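Long-range contacts in dicer Related Helicase (Caenorhabditis elegans, PDB 6M6S), which probably hydrolyses ATP as an RNA helicase of the RIG-I-like family, and binds double-stranded RNA carrying a 5'-triphosphate through the C-terminal domain described here: residues Leu57-Gln62 against Lys158-Lys163; Pro63-Lys68 against Ile147-Asp152. All blocks are in the same frame, centred on the assembly; numbering follows the deposited sequence.

Interaction 1. Residues Leu57-Gln62 against Lys158-Lys163; sequences LSEDNQ and KQLEMK. With nucleotides of chain C.
In the RIG-I-type C-terminal domain, the turn leading into strand 61-69 meets the C-terminal half of helix 140-167 where L57 lies against L160 and K163. L57 CB sits 3.9 Å from L160 CD1, while the two methyls of L57 diverge, CD1 to K163 CB at 4.0 Å and CD2 toward Q159 CB. L160 has CG anti to its backbone N (chi1 179°), and its other methyl, CD2, rests against the S58 peptide, 3.6 Å from S58 C. The K163 chain runs counter to that of L57, and a bend at chi3 (70°) sets CE so that K163 NZ can donate to L57 O at 3.1 Å, 25° out of the carbonyl plane. A water accepts from L57 N and, weakly, from the same NZ. Inside the turn, S58 OG donates to N61 O at 2.7 Å, from above the carbonyl plane. N61, at the start of strand 61-69, reaches the RNA: N61 ND2 makes a weak bond to O2' of cytidine 12 of chain C, 2.6 Å away. E59 adds a salt bridge to R164 and Q62 a hydrogen bond to S153, both on the same helix. The apolar leucine patch is thus flanked by polar and charged links, K163 NZ bonding to L57 O and E59 pairing with R164, consistent with a contact at the protein surface.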
loop_
_atom_site.group_PDB
_atom_site.type_symbol
_atom_site.label_atom_id
_atom_site.label_comp_id
_atom_site.label_asym_id
_atom_site.label_seq_id
_atom_site.Cartn_x
_atom_site.Cartn_y
_atom_site.Cartn_z
ATOM N N LEU B 57 25.779 -5.792 -9.959
ATOM C CA LEU B 57 26.474 -5.615 -11.240
ATOM C C LEU B 57 26.182 -6.748 -12.198
ATOM O O LEU B 57 26.469 -7.891 -11.887
ATOM C CB LEU B 57 27.978 -5.574 -11.034
ATOM C CG LEU B 57 28.496 -4.447 -10.139
ATOM C CD1 LEU B 57 29.935 -4.675 -9.972
ATOM C CD2 LEU B 57 28.245 -3.055 -10.733
ATOM N N SER B 58 25.678 -6.427 -13.388
ATOM C CA SER B 58 25.465 -7.449 -14.404
ATOM C C SER B 58 25.510 -6.815 -15.783
ATOM O O SER B 58 25.490 -5.592 -15.931
ATOM C CB SER B 58 24.104 -8.124 -14.210
ATOM O OG SER B 58 23.076 -7.305 -14.770
ATOM N N GLU B 59 25.575 -7.643 -16.813
ATOM C CA GLU B 59 25.602 -7.101 -18.146
ATOM C C GLU B 59 24.197 -6.787 -18.680
ATOM O O GLU B 59 23.985 -5.808 -19.394
ATOM C CB GLU B 59 26.250 -8.127 -19.043
ATOM C CG GLU B 59 27.031 -7.514 -20.135
ATOM C CD GLU B 59 27.875 -8.524 -20.849
ATOM O OE1 GLU B 59 28.771 -8.089 -21.600
ATOM O OE2 GLU B 59 27.652 -9.750 -20.661
ATOM N N ASP B 60 23.252 -7.630 -18.306
ATOM C CA ASP B 60 21.942 -7.694 -18.927
ATOM C C ASP B 60 20.829 -7.072 -18.109
ATOM O O ASP B 60 19.666 -7.052 -18.532
ATOM C CB ASP B 60 21.612 -9.162 -19.194
ATOM C CG ASP B 60 22.503 -9.762 -20.259
ATOM O OD1 ASP B 60 22.155 -9.639 -21.449
ATOM O OD2 ASP B 60 23.557 -10.335 -19.912
ATOM N N ASN B 61 21.160 -6.596 -16.920
ATOM C CA ASN B 61 20.143 -6.003 -16.104
ATOM C C ASN B 61 20.854 -5.021 -15.199
ATOM O O ASN B 61 21.300 -5.399 -14.128
ATOM C CB ASN B 61 19.417 -7.095 -15.283
ATOM C CG ASN B 61 18.281 -6.547 -14.489
ATOM O OD1 ASN B 61 18.391 -5.497 -13.870
ATOM N ND2 ASN B 61 17.163 -7.239 -14.521
ATOM N N GLN B 62 21.051 -3.792 -15.671
ATOM C CA GLN B 62 21.818 -2.793 -14.909
ATOM C C GLN B 62 20.899 -1.747 -14.327
ATOM O O GLN B 62 20.259 -1.041 -15.086
ATOM C CB GLN B 62 22.809 -2.069 -15.855
ATOM C CG GLN B 62 23.562 -2.986 -16.783
ATOM C CD GLN B 62 24.600 -2.253 -17.619
ATOM O OE1 GLN B 62 24.523 -1.025 -17.798
ATOM N NE2 GLN B 62 25.597 -2.990 -18.090
ATOM N N LYS B 158 32.267 -0.402 -16.295
ATOM C CA LYS B 158 33.640 -0.334 -15.855
ATOM C C LYS B 158 33.854 -1.041 -14.514
ATOM O O LYS B 158 34.876 -1.725 -14.346
ATOM C CB LYS B 158 34.071 1.107 -15.750
ATOM C CG LYS B 158 35.475 1.231 -15.336
ATOM C CD LYS B 158 35.942 2.664 -15.443
ATOM C CE LYS B 158 37.435 2.788 -15.033
ATOM N NZ LYS B 158 37.705 2.545 -13.569
ATOM N N GLN B 159 32.897 -0.887 -13.593
ATOM C CA GLN B 159 32.897 -1.616 -12.315
ATOM C C GLN B 159 32.713 -3.120 -12.527
ATOM O O GLN B 159 33.360 -3.952 -11.866
ATOM C CB GLN B 159 31.772 -1.115 -11.397
ATOM C CG GLN B 159 32.019 0.243 -10.770
ATOM C CD GLN B 159 33.319 0.282 -9.969
ATOM O OE1 GLN B 159 34.208 1.078 -10.247
ATOM N NE2 GLN B 159 33.422 -0.575 -8.970
ATOM N N LEU B 160 31.802 -3.463 -13.433
ATOM C CA LEU B 160 31.549 -4.851 -13.811
ATOM C C LEU B 160 32.800 -5.564 -14.303
ATOM O O LEU B 160 33.058 -6.711 -13.882
ATOM C CB LEU B 160 30.437 -4.939 -14.857
ATOM C CG LEU B 160 30.156 -6.368 -15.311
ATOM C CD1 LEU B 160 29.762 -7.199 -14.105
ATOM C CD2 LEU B 160 29.072 -6.402 -16.355
ATOM N N GLU B 161 33.579 -4.889 -15.163
ATOM C CA GLU B 161 34.862 -5.387 -15.643
ATOM C C GLU B 161 35.738 -5.797 -14.476
ATOM O O GLU B 161 36.377 -6.867 -14.486
ATOM C CB GLU B 161 35.618 -4.296 -16.404
ATOM C CG GLU B 161 35.121 -3.997 -17.806
ATOM C CD GLU B 161 36.269 -3.613 -18.772
ATOM O OE1 GLU B 161 37.279 -3.014 -18.323
ATOM O OE2 GLU B 161 36.173 -3.926 -19.984
ATOM N N MET B 162 35.802 -4.934 -13.471
ATOM C CA MET B 162 36.665 -5.241 -12.344
ATOM C C MET B 162 36.097 -6.431 -11.538
ATOM O O MET B 162 36.821 -7.365 -11.194
ATOM C CB MET B 162 36.937 -3.990 -11.499
ATOM C CG MET B 162 37.904 -4.252 -10.358
ATOM S SD MET B 162 39.169 -5.518 -10.743
ATOM C CE MET B 162 40.175 -4.732 -11.974
ATOM N N LYS B 163 34.797 -6.447 -11.301
ATOM C CA LYS B 163 34.251 -7.592 -10.583
ATOM C C LYS B 163 34.506 -8.907 -11.340
ATOM O O LYS B 163 34.962 -9.881 -10.729
ATOM C CB LYS B 163 32.771 -7.432 -10.227
ATOM C CG LYS B 163 32.303 -8.547 -9.307
ATOM C CD LYS B 163 30.792 -8.699 -9.288
ATOM C CE LYS B 163 30.249 -9.258 -10.615
ATOM N NZ LYS B 163 28.766 -9.550 -10.565
ATOM P P C C 12 19.745 -15.576 -12.529
ATOM O OP1 C C 12 19.931 -16.218 -13.861
ATOM O OP2 C C 12 20.925 -15.462 -11.646
ATOM O "O5'" C C 12 19.079 -14.143 -12.730
ATOM C "C5'" C C 12 18.053 -13.946 -13.685
ATOM C "C4'" C C 12 17.542 -12.530 -13.670
ATOM O "O4'" C C 12 17.100 -12.176 -12.349
ATOM C "C3'" C C 12 18.534 -11.439 -14.001
ATOM O "O3'" C C 12 18.810 -11.350 -15.383
ATOM C "C2'" C C 12 17.827 -10.213 -13.468
ATOM O "O2'" C C 12 16.816 -9.809 -14.379
ATOM C "C1'" C C 12 17.164 -10.770 -12.200
ATOM N N1 C C 12 17.964 -10.435 -11.001
ATOM C C2 C C 12 17.744 -9.197 -10.413
ATOM O O2 C C 12 16.846 -8.471 -10.888
ATOM N N3 C C 12 18.474 -8.854 -9.322
ATOM C C4 C C 12 19.423 -9.674 -8.877
ATOM N N4 C C 12 20.123 -9.280 -7.815
ATOM C C5 C C 12 19.682 -10.940 -9.472
ATOM C C6 C C 12 18.938 -11.269 -10.533
HETATM O O HOH W 1 26.446 -8.157 -8.379
#

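Interaction 2. Residues Pro63-Lys68 against Ile147-Asp152; sequences PLSDIK and IVLDLD
S65 meets D152 through its hydroxyl, and L64 lies against the backbone of L149 and D152, where strand 61-69 of the four-stranded antiparallel sheet packs on helix 140-167 in this RIG-I-type C-terminal domain. The helix segment runs roughly antiparallel to the strand, at 144°, with the two axes 7.5 Å apart at closest approach. L64 sends its two methyls to carbonyls of the helix: CD2 lies 3.7 Å from D152 O, and CD1 lies 4.0 Å from L149 O. L149 CD2 lies beside both strand residues, 3.3 Å from S65 OG and more distantly facing L64 CB. V148 CG1 lies 3.6 Å from S65 OG, leaving the polar atom bordered by two aliphatic side chains. V47 of strand 45-48 also touches S65, V148 and L149, and Y86 of strand 85-90 touches L64 and L149. OD1 of D152 is hydrogen-bonded to S49 OG, so the carboxylate links the strand to the loop that holds S49. With S65 OG anti to its own carbonyl carbon (chi1 -43°), S65 OG donates a hydrogen bond to D152 OD2 at 2.7 Å, meeting it on the anti side, 33° out of the carboxylate plane.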
loop_
_atom_site.group_PDB
_atom_site.type_symbol
_atom_site.label_atom_id
_atom_site.label_comp_id
_atom_site.label_asym_id
_atom_site.label_seq_id
_atom_site.Cartn_x
_atom_site.Cartn_y
_atom_site.Cartn_z
ATOM N N PRO B 63 20.787 -1.640 -12.980
ATOM C CA PRO B 63 20.065 -0.498 -12.418
ATOM C C PRO B 63 20.888 0.774 -12.663
ATOM O O PRO B 63 22.053 0.794 -12.289
ATOM C CB PRO B 63 20.033 -0.809 -10.909
ATOM C CG PRO B 63 20.384 -2.359 -10.829
ATOM C CD PRO B 63 21.411 -2.464 -11.922
ATOM N N LEU B 64 20.311 1.803 -13.296
ATOM C CA LEU B 64 21.120 2.990 -13.642
ATOM C C LEU B 64 20.538 4.297 -13.034
ATOM O O LEU B 64 20.321 4.367 -11.811
ATOM C CB LEU B 64 21.293 3.086 -15.147
ATOM C CG LEU B 64 21.987 1.911 -15.854
ATOM C CD1 LEU B 64 21.898 2.081 -17.400
ATOM C CD2 LEU B 64 23.484 1.840 -15.414
ATOM N N SER B 65 20.222 5.299 -13.864
ATOM C CA SER B 65 19.870 6.646 -13.371
ATOM C C SER B 65 18.550 6.695 -12.609
ATOM O O SER B 65 17.652 5.898 -12.869
ATOM C CB SER B 65 19.761 7.591 -14.571
ATOM O OG SER B 65 20.841 7.351 -15.459
ATOM N N ASP B 66 18.410 7.626 -11.683
ATOM C CA ASP B 66 17.102 7.807 -11.034
ATOM C C ASP B 66 16.139 8.403 -12.049
ATOM O O ASP B 66 16.569 9.103 -12.985
ATOM C CB ASP B 66 17.234 8.760 -9.841
ATOM C CG ASP B 66 17.706 8.044 -8.595
ATOM O OD1 ASP B 66 17.218 6.908 -8.361
ATOM O OD2 ASP B 66 18.571 8.589 -7.886
ATOM N N ILE B 67 14.829 8.143 -11.910
ATOM C CA ILE B 67 13.790 8.828 -12.707
ATOM C C ILE B 67 12.880 9.639 -11.798
ATOM O O ILE B 67 12.544 9.185 -10.658
ATOM C CB ILE B 67 12.952 7.880 -13.549
ATOM C CG1 ILE B 67 12.431 6.670 -12.725
ATOM C CG2 ILE B 67 13.804 7.446 -14.814
ATOM C CD1 ILE B 67 11.411 5.813 -13.546
ATOM N N LYS B 68 12.541 10.868 -12.233
ATOM C CA LYS B 68 11.704 11.757 -11.400
ATOM C C LYS B 68 10.500 12.156 -12.186
ATOM O O LYS B 68 10.557 12.247 -13.404
ATOM C CB LYS B 68 12.462 13.088 -11.078
ATOM C CG LYS B 68 13.922 12.930 -10.711
ATOM C CD LYS B 68 14.072 12.217 -9.392
ATOM C CE LYS B 68 15.570 12.116 -8.983
ATOM N NZ LYS B 68 15.837 11.514 -7.578
ATOM N N ILE B 147 21.974 10.433 -22.982
ATOM C CA ILE B 147 23.352 10.725 -22.619
ATOM C C ILE B 147 23.631 10.437 -21.144
ATOM O O ILE B 147 24.677 9.857 -20.856
ATOM C CB ILE B 147 23.721 12.140 -22.998
ATOM C CG1 ILE B 147 23.839 12.175 -24.519
ATOM C CG2 ILE B 147 25.077 12.564 -22.382
ATOM C CD1 ILE B 147 23.890 13.603 -25.100
ATOM N N VAL B 148 22.671 10.781 -20.267
ATOM C CA VAL B 148 22.761 10.532 -18.847
ATOM C C VAL B 148 22.799 9.032 -18.636
ATOM O O VAL B 148 23.663 8.537 -17.881
ATOM C CB VAL B 148 21.625 11.206 -18.041
ATOM C CG1 VAL B 148 21.613 10.741 -16.567
ATOM C CG2 VAL B 148 21.758 12.716 -18.029
ATOM N N LEU B 149 21.892 8.316 -19.282
ATOM C CA LEU B 149 21.877 6.844 -19.157
ATOM C C LEU B 149 23.163 6.195 -19.676
ATOM O O LEU B 149 23.711 5.283 -19.026
ATOM C CB LEU B 149 20.673 6.261 -19.883
ATOM C CG LEU B 149 19.433 6.664 -19.114
ATOM C CD1 LEU B 149 18.188 6.575 -19.995
ATOM C CD2 LEU B 149 19.263 5.715 -17.889
ATOM N N ASP B 150 23.664 6.641 -20.832
ATOM C CA ASP B 150 24.840 6.031 -21.382
ATOM C C ASP B 150 26.055 6.239 -20.459
ATOM O O ASP B 150 26.894 5.329 -20.330
ATOM C CB ASP B 150 25.188 6.697 -22.714
ATOM C CG ASP B 150 24.290 6.268 -23.860
ATOM O OD1 ASP B 150 23.598 5.232 -23.824
ATOM O OD2 ASP B 150 24.341 6.965 -24.890
ATOM N N LEU B 151 26.169 7.411 -19.840
ATOM C CA LEU B 151 27.288 7.691 -18.946
ATOM C C LEU B 151 27.191 6.806 -17.705
ATOM O O LEU B 151 28.225 6.304 -17.212
ATOM C CB LEU B 151 27.223 9.107 -18.428
ATOM C CG LEU B 151 27.804 10.132 -19.356
ATOM C CD1 LEU B 151 27.325 11.504 -18.948
ATOM C CD2 LEU B 151 29.308 10.015 -19.165
ATOM N N ASP B 152 25.987 6.665 -17.173
ATOM C CA ASP B 152 25.835 5.823 -15.997
ATOM C C ASP B 152 26.112 4.359 -16.392
ATOM O O ASP B 152 26.707 3.616 -15.585
ATOM C CB ASP B 152 24.446 5.939 -15.341
ATOM C CG ASP B 152 24.281 7.208 -14.506
ATOM O OD1 ASP B 152 25.287 7.895 -14.272
ATOM O OD2 ASP B 152 23.136 7.504 -14.064
#

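In the fold
Interactions 1 and 2 use the same two elements, strand 61-69 and helix 140-167, and their centres are 15 Å apart. Residues 57-62 run directly into 63-68, whereas on the helix 147-152 comes before 158-163. The order is therefore reversed between the two sides, as expected for an antiparallel pairing, and interaction 2 falls within the chain span that interaction 1 closes. Interaction 2 is buried and nearer the centre of the chain; interaction 1 is at the surface. N61 of interaction 1 and P63 of interaction 2 both meet the RNA. Together they fasten the long C-terminal helix at two levels to the sheet; both contacts lie away from the zinc site, although their shared strand ends at its ligand C69.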